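Local coordinates for PTS EIIA type-4 domain-containing protein (PDB 4TKZ) that probably relays phosphoryl groups from the phosphocarrier protein HPr towards incoming sugar, as a cytoplasmic IIA component of a mannose-type PTS permease, at residues A[1-13]-A[51-63]. Sequence-based numbering, arbitrary orientation.
Sequences MIKIIIVAHGNFP and EVIDFKEILVLTD
The two central strands of a parallel alpha/beta sheet, 3-9 and 57-62, run side by side here and end at a histidine-carboxylate pair, H9 with D63. Backbone bonds zip the strands together from K3 N to E57 O through V7 N to L61 O, and I5 N meets L59 O at 2.8 Å. At the carboxyl ends this pairing fades into a weak D63 N to V7 O bond, and side chains take over. OD2 of D63 is gripped twice: H9 ND1 lies 2.6 Å from it, with the oxygen in the imidazole plane and its syn lone pair used, while H9 N reaches the same OD2 at 3.0 Å from above the carboxylate plane. The ND1 bond fixes the turn of the ring, and the two bonds together hold the carboxylate in place. D63 CB also lies over one face of F12, offset toward the rim, and A8 CB packs against the carboxylate carbon. Beyond the segments, H9 also touches P69 and the ring of F35, and S19 of the second subunit bonds to its carbonyl.

Toward the other end, K3 ties the strand to helix 41-52. Its CG is anti to the backbone N (chi1 -178°) and the chain stays extended, laying CD over the centre of the F55 ring, 3.6 Å from the centroid, in a CH-pi contact. The ammonium thus arrives at the helix, where NZ forms a salt bridge with E51 OE1 (2.8 Å) and a bond to E51 O (2.9 Å). Between K3 and V7, I5 tucks CD1 against I58 CG2 at 3.7 Å and also touches V52. A strand end presenting a histidine beside an aspartate just past the end of the neighbouring strand resembles the active site of mannose-family EIIA domains, where a histidine so placed carries the phosphoryl group; H9 is probably its counterpart.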
loop_
_atom_site.group_PDB
_atom_site.type_symbol
_atom_site.label_atom_id
_atom_site.label_comp_id
_atom_site.label_asym_id
_atom_site.label_seq_id
_atom_site.Cartn_x
_atom_site.Cartn_y
_atom_site.Cartn_z
ATOM N N MET A 1 7.536 -19.018 14.658
ATOM C CA MET A 1 6.707 -18.136 13.848
ATOM C C MET A 1 7.463 -16.863 13.476
ATOM O O MET A 1 8.407 -16.463 14.166
ATOM C CB MET A 1 5.435 -17.766 14.614
ATOM C CG MET A 1 5.634 -16.721 15.709
ATOM S SD MET A 1 6.374 -17.322 17.250
ATOM C CE MET A 1 5.083 -18.417 17.840
ATOM N N ILE A 2 7.062 -16.238 12.376
ATOM C CA ILE A 2 7.522 -14.889 12.061
ATOM C C ILE A 2 6.346 -13.945 12.248
ATOM O O ILE A 2 5.339 -14.064 11.549
ATOM C CB ILE A 2 8.050 -14.787 10.616
ATOM C CG1 ILE A 2 9.330 -15.614 10.461
ATOM C CG2 ILE A 2 8.313 -13.333 10.243
ATOM C CD1 ILE A 2 9.685 -15.972 9.017
ATOM N N LYS A 3 6.448 -13.029 13.207
ATOM C CA LYS A 3 5.365 -12.081 13.455
ATOM C C LYS A 3 5.424 -10.907 12.476
ATOM O O LYS A 3 6.495 -10.348 12.226
ATOM C CB LYS A 3 5.399 -11.576 14.906
ATOM C CG LYS A 3 4.262 -10.612 15.220
ATOM C CD LYS A 3 4.210 -10.224 16.679
ATOM C CE LYS A 3 3.158 -9.154 16.908
ATOM N NZ LYS A 3 2.795 -9.030 18.354
ATOM N N ILE A 4 4.270 -10.543 11.919
ATOM C CA ILE A 4 4.177 -9.440 10.959
ATOM C C ILE A 4 3.534 -8.231 11.615
ATOM O O ILE A 4 2.416 -8.317 12.123
ATOM C CB ILE A 4 3.344 -9.870 9.723
ATOM C CG1 ILE A 4 4.041 -11.017 9.005
ATOM C CG2 ILE A 4 3.135 -8.701 8.748
ATOM C CD1 ILE A 4 3.209 -11.639 7.891
ATOM N N ILE A 5 4.243 -7.104 11.607
ATOM C CA ILE A 5 3.715 -5.894 12.210
ATOM C C ILE A 5 3.634 -4.795 11.169
ATOM O O ILE A 5 4.633 -4.449 10.522
ATOM C CB ILE A 5 4.606 -5.429 13.378
ATOM C CG1 ILE A 5 4.768 -6.558 14.389
ATOM C CG2 ILE A 5 4.017 -4.192 14.058
ATOM C CD1 ILE A 5 5.673 -6.182 15.593
ATOM N N ILE A 6 2.440 -4.238 11.017
ATOM C CA ILE A 6 2.208 -3.160 10.071
ATOM C C ILE A 6 2.094 -1.823 10.792
ATOM O O ILE A 6 1.188 -1.628 11.621
ATOM C CB ILE A 6 0.907 -3.403 9.288
ATOM C CG1 ILE A 6 0.946 -4.754 8.568
ATOM C CG2 ILE A 6 0.673 -2.291 8.265
ATOM C CD1 ILE A 6 -0.393 -5.138 7.921
ATOM N N VAL A 7 3.006 -0.903 10.481
ATOM C CA VAL A 7 2.963 0.434 11.061
ATOM C C VAL A 7 2.842 1.463 9.955
ATOM O O VAL A 7 3.691 1.522 9.063
ATOM C CB VAL A 7 4.238 0.742 11.880
ATOM C CG1 VAL A 7 3.989 1.932 12.788
ATOM C CG2 VAL A 7 4.655 -0.476 12.673
ATOM N N ALA A 8 1.789 2.277 9.994
ATOM C CA ALA A 8 1.582 3.263 8.938
ATOM C C ALA A 8 0.704 4.425 9.385
ATOM O O ALA A 8 -0.005 4.333 10.383
ATOM C CB ALA A 8 0.988 2.583 7.689
ATOM N N HIS A 9 0.779 5.519 8.631
ATOM C CA HIS A 9 0.018 6.734 8.891
ATOM C C HIS A 9 -1.492 6.529 8.786
ATOM O O HIS A 9 -1.978 5.842 7.880
ATOM C CB HIS A 9 0.432 7.819 7.888
ATOM C CG HIS A 9 1.824 8.342 8.087
ATOM N ND1 HIS A 9 2.935 7.725 7.550
ATOM C CD2 HIS A 9 2.280 9.435 8.741
ATOM C CE1 HIS A 9 4.017 8.408 7.884
ATOM N NE2 HIS A 9 3.646 9.453 8.601
ATOM N N GLY A 10 -2.232 7.159 9.690
ATOM C CA GLY A 10 -3.679 7.047 9.711
ATOM C C GLY A 10 -4.127 5.635 10.015
ATOM O O GLY A 10 -3.463 4.919 10.769
ATOM N N ASN A 11 -5.257 5.239 9.434
ATOM C CA ASN A 11 -5.754 3.881 9.586
ATOM C C ASN A 11 -5.438 2.999 8.370
ATOM O O ASN A 11 -6.140 2.037 8.103
ATOM C CB ASN A 11 -7.254 3.891 9.914
ATOM C CG ASN A 11 -7.537 4.493 11.291
ATOM O OD1 ASN A 11 -7.923 5.656 11.410
ATOM N ND2 ASN A 11 -7.321 3.706 12.335
ATOM N N PHE A 12 -4.374 3.354 7.650
ATOM C CA PHE A 12 -3.760 2.503 6.615
ATOM C C PHE A 12 -3.567 1.067 7.128
ATOM O O PHE A 12 -3.935 0.133 6.429
ATOM C CB PHE A 12 -2.423 3.151 6.182
ATOM C CG PHE A 12 -1.673 2.468 5.029
ATOM C CD1 PHE A 12 -1.391 1.104 5.020
ATOM C CD2 PHE A 12 -1.142 3.251 4.013
ATOM C CE1 PHE A 12 -0.663 0.529 3.986
ATOM C CE2 PHE A 12 -0.417 2.687 2.967
ATOM C CZ PHE A 12 -0.175 1.324 2.956
ATOM N N PRO A 13 -2.984 0.873 8.333
ATOM C CA PRO A 13 -2.857 -0.534 8.744
ATOM C C PRO A 13 -4.197 -1.262 8.826
ATOM O O PRO A 13 -4.286 -2.395 8.339
ATOM C CB PRO A 13 -2.222 -0.433 10.136
ATOM C CG PRO A 13 -1.403 0.819 10.061
ATOM C CD PRO A 13 -2.291 1.768 9.292
ATOM N N GLU A 51 4.539 -4.970 21.113
ATOM C CA GLU A 51 4.258 -6.050 20.166
ATOM C C GLU A 51 5.431 -7.016 19.999
ATOM O O GLU A 51 5.232 -8.154 19.594
ATOM C CB GLU A 51 3.810 -5.497 18.805
ATOM C CG GLU A 51 2.515 -4.694 18.853
ATOM C CD GLU A 51 1.299 -5.541 19.216
ATOM O OE1 GLU A 51 1.332 -6.779 19.023
ATOM O OE2 GLU A 51 0.306 -4.966 19.711
ATOM N N VAL A 52 6.649 -6.580 20.318
ATOM C CA VAL A 52 7.822 -7.427 20.085
ATOM C C VAL A 52 8.375 -8.161 21.315
ATOM O O VAL A 52 9.284 -8.975 21.173
ATOM C CB VAL A 52 8.991 -6.655 19.401
ATOM C CG1 VAL A 52 8.528 -6.005 18.122
ATOM C CG2 VAL A 52 9.578 -5.606 20.345
ATOM N N ILE A 53 7.828 -7.883 22.500
ATOM C CA ILE A 53 8.337 -8.453 23.759
ATOM C C ILE A 53 8.691 -9.934 23.641
ATOM O O ILE A 53 9.800 -10.352 23.964
ATOM C CB ILE A 53 7.294 -8.339 24.898
ATOM C CG1 ILE A 53 6.912 -6.881 25.148
ATOM C CG2 ILE A 53 7.818 -9.006 26.184
ATOM C CD1 ILE A 53 5.743 -6.705 26.108
ATOM N N ASP A 54 7.740 -10.715 23.145
ATOM C CA ASP A 54 7.852 -12.164 23.198
ATOM C C ASP A 54 8.077 -12.813 21.836
ATOM O O ASP A 54 7.764 -13.993 21.642
ATOM C CB ASP A 54 6.595 -12.742 23.850
ATOM C CG ASP A 54 6.416 -12.267 25.273
ATOM O OD1 ASP A 54 7.228 -12.671 26.122
ATOM O OD2 ASP A 54 5.480 -11.479 25.540
ATOM N N PHE A 55 8.628 -12.054 20.896
ATOM C CA PHE A 55 8.910 -12.592 19.567
ATOM C C PHE A 55 10.378 -12.406 19.167
ATOM O O PHE A 55 11.014 -11.417 19.534
ATOM C CB PHE A 55 7.937 -12.001 18.538
ATOM C CG PHE A 55 6.504 -12.395 18.777
ATOM C CD1 PHE A 55 5.705 -11.665 19.652
ATOM C CD2 PHE A 55 5.958 -13.504 18.143
ATOM C CE1 PHE A 55 4.405 -12.022 19.891
ATOM C CE2 PHE A 55 4.643 -13.869 18.373
ATOM C CZ PHE A 55 3.862 -13.124 19.246
ATOM N N LYS A 56 10.915 -13.383 18.440
ATOM C CA LYS A 56 12.333 -13.402 18.102
ATOM C C LYS A 56 12.560 -13.053 16.631
ATOM O O LYS A 56 13.584 -12.460 16.271
ATOM C CB LYS A 56 12.904 -14.783 18.436
ATOM C CG LYS A 56 14.324 -15.051 17.967
ATOM C CD LYS A 56 14.707 -16.495 18.292
ATOM C CE LYS A 56 16.068 -16.878 17.728
ATOM N NZ LYS A 56 16.358 -18.329 17.935
ATOM N N GLU A 57 11.593 -13.425 15.793
ATOM C CA GLU A 57 11.651 -13.193 14.352
ATOM C C GLU A 57 10.479 -12.304 13.962
ATOM O O GLU A 57 9.325 -12.725 14.046
ATOM C CB GLU A 57 11.558 -14.525 13.610
ATOM C CG GLU A 57 12.598 -15.553 14.047
ATOM C CD GLU A 57 13.983 -15.270 13.498
ATOM O OE1 GLU A 57 14.115 -14.397 12.612
ATOM O OE2 GLU A 57 14.946 -15.931 13.947
ATOM N N ILE A 58 10.775 -11.076 13.544
ATOM C CA ILE A 58 9.746 -10.053 13.351
ATOM C C ILE A 58 9.927 -9.280 12.050
ATOM O O ILE A 58 11.003 -8.744 11.763
ATOM C CB ILE A 58 9.721 -9.053 14.531
ATOM C CG1 ILE A 58 9.372 -9.777 15.831
ATOM C CG2 ILE A 58 8.726 -7.926 14.291
ATOM C CD1 ILE A 58 10.206 -9.326 17.011
ATOM N N LEU A 59 8.867 -9.228 11.251
ATOM C CA LEU A 59 8.913 -8.440 10.036
ATOM C C LEU A 59 8.007 -7.235 10.213
ATOM O O LEU A 59 6.804 -7.381 10.428
ATOM C CB LEU A 59 8.485 -9.282 8.824
ATOM C CG LEU A 59 8.429 -8.538 7.487
ATOM C CD1 LEU A 59 9.783 -7.943 7.101
ATOM C CD2 LEU A 59 7.922 -9.455 6.393
ATOM N N VAL A 60 8.588 -6.045 10.115
ATOM C CA VAL A 60 7.824 -4.813 10.249
ATOM C C VAL A 60 7.621 -4.145 8.896
ATOM O O VAL A 60 8.585 -3.736 8.221
ATOM C CB VAL A 60 8.492 -3.807 11.194
ATOM C CG1 VAL A 60 7.589 -2.590 11.346
ATOM C CG2 VAL A 60 8.780 -4.446 12.552
ATOM N N LEU A 61 6.360 -4.034 8.493
ATOM C CA LEU A 61 6.052 -3.442 7.204
ATOM C C LEU A 61 5.544 -2.021 7.407
ATOM O O LEU A 61 4.524 -1.805 8.052
ATOM C CB LEU A 61 5.002 -4.296 6.483
ATOM C CG LEU A 61 5.405 -5.773 6.450
ATOM C CD1 LEU A 61 4.315 -6.593 5.746
ATOM C CD2 LEU A 61 6.751 -5.925 5.736
ATOM N N THR A 62 6.251 -1.044 6.856
ATOM C CA THR A 62 5.865 0.344 7.078
ATOM C C THR A 62 5.586 1.052 5.793
ATOM O O THR A 62 6.078 0.643 4.744
ATOM C CB THR A 62 6.961 1.139 7.804
ATOM O OG1 THR A 62 8.080 1.333 6.922
ATOM C CG2 THR A 62 7.403 0.398 9.058
ATOM N N ASP A 63 4.832 2.141 5.872
ATOM C CA ASP A 63 4.326 2.750 4.652
ATOM C C ASP A 63 5.368 3.478 3.825
ATOM O O ASP A 63 5.472 3.260 2.617
ATOM C CB ASP A 63 3.104 3.645 4.917
ATOM C CG ASP A 63 3.329 4.678 6.003
ATOM O OD1 ASP A 63 4.379 4.665 6.682
ATOM O OD2 ASP A 63 2.424 5.521 6.182
HETATM O O HOH W 1 9.065 -14.774 16.263
#